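Local coordinates for protein ribose-phosphate pyrophosphokinase (Thermus thermophilus, PDB 7PN0) that catalyses the transfer of a diphosphate group from ATP to ribose 5-phosphate, forming the nucleotide precursor 5-phosphoribosyl diphosphate (PRPP), at residues A[45-50]-A[79-84]. Numbering follows the deposited sequence.
With SO4 (sulfate ion), chain E.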
loop_
_atom_site.group_PDB
_atom_site.type_symbol
_atom_site.label_atom_id
_atom_site.label_comp_id
_atom_site.label_asym_id
_atom_site.label_seq_id
_atom_site.Cartn_x
_atom_site.Cartn_y
_atom_site.Cartn_z
ATOM N N GLU A 45 -15.560 -10.055 -25.042
ATOM C CA GLU A 45 -16.449 -10.961 -24.268
ATOM C C GLU A 45 -16.050 -10.989 -22.794
ATOM O O GLU A 45 -14.951 -10.542 -22.443
ATOM C CB GLU A 45 -16.432 -12.367 -24.857
ATOM C CG GLU A 45 -16.981 -12.454 -26.299
ATOM C CD GLU A 45 -18.448 -12.114 -26.568
ATOM O OE1 GLU A 45 -18.765 -11.832 -27.760
ATOM O OE2 GLU A 45 -19.288 -12.111 -25.619
ATOM N N SER A 46 -16.945 -11.513 -21.961
ATOM C CA SER A 46 -16.726 -11.576 -20.487
ATOM C C SER A 46 -15.480 -12.403 -20.206
ATOM O O SER A 46 -15.273 -13.389 -20.881
ATOM C CB SER A 46 -17.929 -12.122 -19.790
ATOM O OG SER A 46 -17.660 -12.243 -18.430
ATOM N N LEU A 47 -14.637 -11.956 -19.269
ATOM C CA LEU A 47 -13.564 -12.815 -18.702
ATOM C C LEU A 47 -13.747 -12.902 -17.188
ATOM O O LEU A 47 -12.780 -13.194 -16.476
ATOM C CB LEU A 47 -12.210 -12.268 -19.159
ATOM C CG LEU A 47 -12.021 -10.767 -18.967
ATOM C CD1 LEU A 47 -12.258 -10.421 -17.518
ATOM C CD2 LEU A 47 -10.625 -10.296 -19.405
ATOM N N ARG A 48 -14.969 -12.613 -16.709
ATOM C CA ARG A 48 -15.327 -12.590 -15.275
ATOM C C ARG A 48 -14.945 -13.915 -14.610
ATOM O O ARG A 48 -15.303 -14.982 -15.148
ATOM C CB ARG A 48 -16.824 -12.321 -15.115
ATOM C CG ARG A 48 -17.235 -12.027 -13.683
ATOM C CD ARG A 48 -18.683 -11.618 -13.583
ATOM N NE ARG A 48 -18.914 -10.297 -14.171
ATOM C CZ ARG A 48 -18.946 -9.170 -13.495
ATOM N NH1 ARG A 48 -18.703 -9.162 -12.192
ATOM N NH2 ARG A 48 -19.226 -8.052 -14.128
ATOM N N GLU A 49 -14.221 -13.839 -13.487
ATOM C CA GLU A 49 -13.727 -14.975 -12.663
ATOM C C GLU A 49 -12.839 -15.878 -13.514
ATOM O O GLU A 49 -12.600 -17.045 -13.109
ATOM C CB GLU A 49 -14.842 -15.709 -11.916
ATOM C CG GLU A 49 -15.717 -14.778 -11.111
ATOM C CD GLU A 49 -15.007 -13.936 -10.050
ATOM O OE1 GLU A 49 -15.281 -12.666 -9.945
ATOM O OE2 GLU A 49 -14.060 -14.483 -9.454
ATOM N N GLY A 50 -12.235 -15.297 -14.555
ATOM C CA GLY A 50 -11.289 -16.017 -15.431
ATOM C C GLY A 50 -9.895 -16.025 -14.854
ATOM O O GLY A 50 -9.572 -15.129 -14.058
ATOM N N ALA A 79 -12.674 -5.723 -15.319
ATOM C CA ALA A 79 -13.722 -6.593 -15.870
ATOM C C ALA A 79 -13.838 -7.845 -14.998
ATOM O O ALA A 79 -14.364 -8.818 -15.467
ATOM C CB ALA A 79 -13.387 -6.924 -17.313
ATOM N N SER A 80 -13.255 -7.839 -13.785
ATOM C CA SER A 80 -13.537 -8.862 -12.744
ATOM C C SER A 80 -12.949 -10.236 -13.103
ATOM O O SER A 80 -13.485 -11.243 -12.677
ATOM C CB SER A 80 -15.029 -8.957 -12.438
ATOM O OG SER A 80 -15.531 -7.703 -11.987
ATOM N N ALA A 81 -11.802 -10.266 -13.763
ATOM C CA ALA A 81 -10.928 -11.446 -13.813
ATOM C C ALA A 81 -10.632 -11.940 -12.387
ATOM O O ALA A 81 -10.468 -11.116 -11.516
ATOM C CB ALA A 81 -9.665 -11.114 -14.532
ATOM N N ALA A 82 -10.510 -13.249 -12.181
ATOM C CA ALA A 82 -10.134 -13.838 -10.866
ATOM C C ALA A 82 -8.646 -13.606 -10.656
ATOM O O ALA A 82 -8.216 -13.358 -9.524
ATOM C CB ALA A 82 -10.442 -15.305 -10.809
ATOM N N ARG A 83 -7.870 -13.794 -11.719
ATOM C CA ARG A 83 -6.400 -13.743 -11.629
ATOM C C ARG A 83 -5.918 -13.219 -12.966
ATOM O O ARG A 83 -6.501 -13.614 -14.024
ATOM C CB ARG A 83 -5.756 -15.081 -11.297
ATOM C CG ARG A 83 -4.274 -14.923 -10.985
ATOM C CD ARG A 83 -3.690 -16.166 -10.357
ATOM N NE ARG A 83 -3.840 -17.360 -11.199
ATOM C CZ ARG A 83 -3.379 -18.559 -10.847
ATOM N NH1 ARG A 83 -3.576 -19.602 -11.624
ATOM N NH2 ARG A 83 -2.689 -18.700 -9.724
ATOM N N VAL A 84 -4.895 -12.375 -12.923
ATOM C CA VAL A 84 -4.255 -11.836 -14.154
ATOM C C VAL A 84 -2.745 -12.103 -14.124
ATOM O O VAL A 84 -2.071 -11.662 -13.196
ATOM C CB VAL A 84 -4.568 -10.345 -14.332
ATOM C CG1 VAL A 84 -3.845 -9.786 -15.539
ATOM C CG2 VAL A 84 -6.046 -10.090 -14.451
HETATM S S SO4 E . -19.243 -9.064 -17.783
HETATM O O1 SO4 E . -18.841 -10.242 -17.152
HETATM O O2 SO4 E . -19.933 -9.369 -19.013
HETATM O O3 SO4 E . -20.148 -8.329 -16.948
HETATM O O4 SO4 E . -18.083 -8.258 -18.111
HETATM O O HOH W 1 -15.607 -9.599 -17.845
#
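Ser80 CB lies over one face of the Arg48 guanidinium, 3.6 Å above its plane and displaced from the centre toward NH1; the sulfur of a sulfate ion, probably from the crystallisation liquor, lies beside the group in its plane. A type II beta turn, Leu47 to Gly50, closed by Gly50 N to Leu47 O at 2.9 Å, here meets the Schellman motif that ends helix 62-78, marked by the positive phi of Ser80, just ahead of the neighbouring parallel strands 51-55 and 83-88 of the N-terminal domain. The side chain of Arg48 bends at chi3 (-70°), and its NE and NH2 donate nearly straight bonds to sulfate O1 and O3, each 3.0 Å; Ser46 OG also donates to O1. NH2 additionally forms a salt bridge with Asp142 of a second subunit, which places the contact at an interface of the hexamer. An alanine at Arg48 would probably leave that aspartate without this cationic partner and take away the guanidinium packed against Ser80 CB. Between the backbones, Glu49 N donates to Ser80 O at 2.8 Å, almost linear at 176°. Leu47 CD1 packs on Ala79 CB (3.7 Å) and Ala81 CB. Gly50 O accepts two in-plane bonds, from Ala82 N at 2.8 Å and from Arg83 N at 3.2 Å.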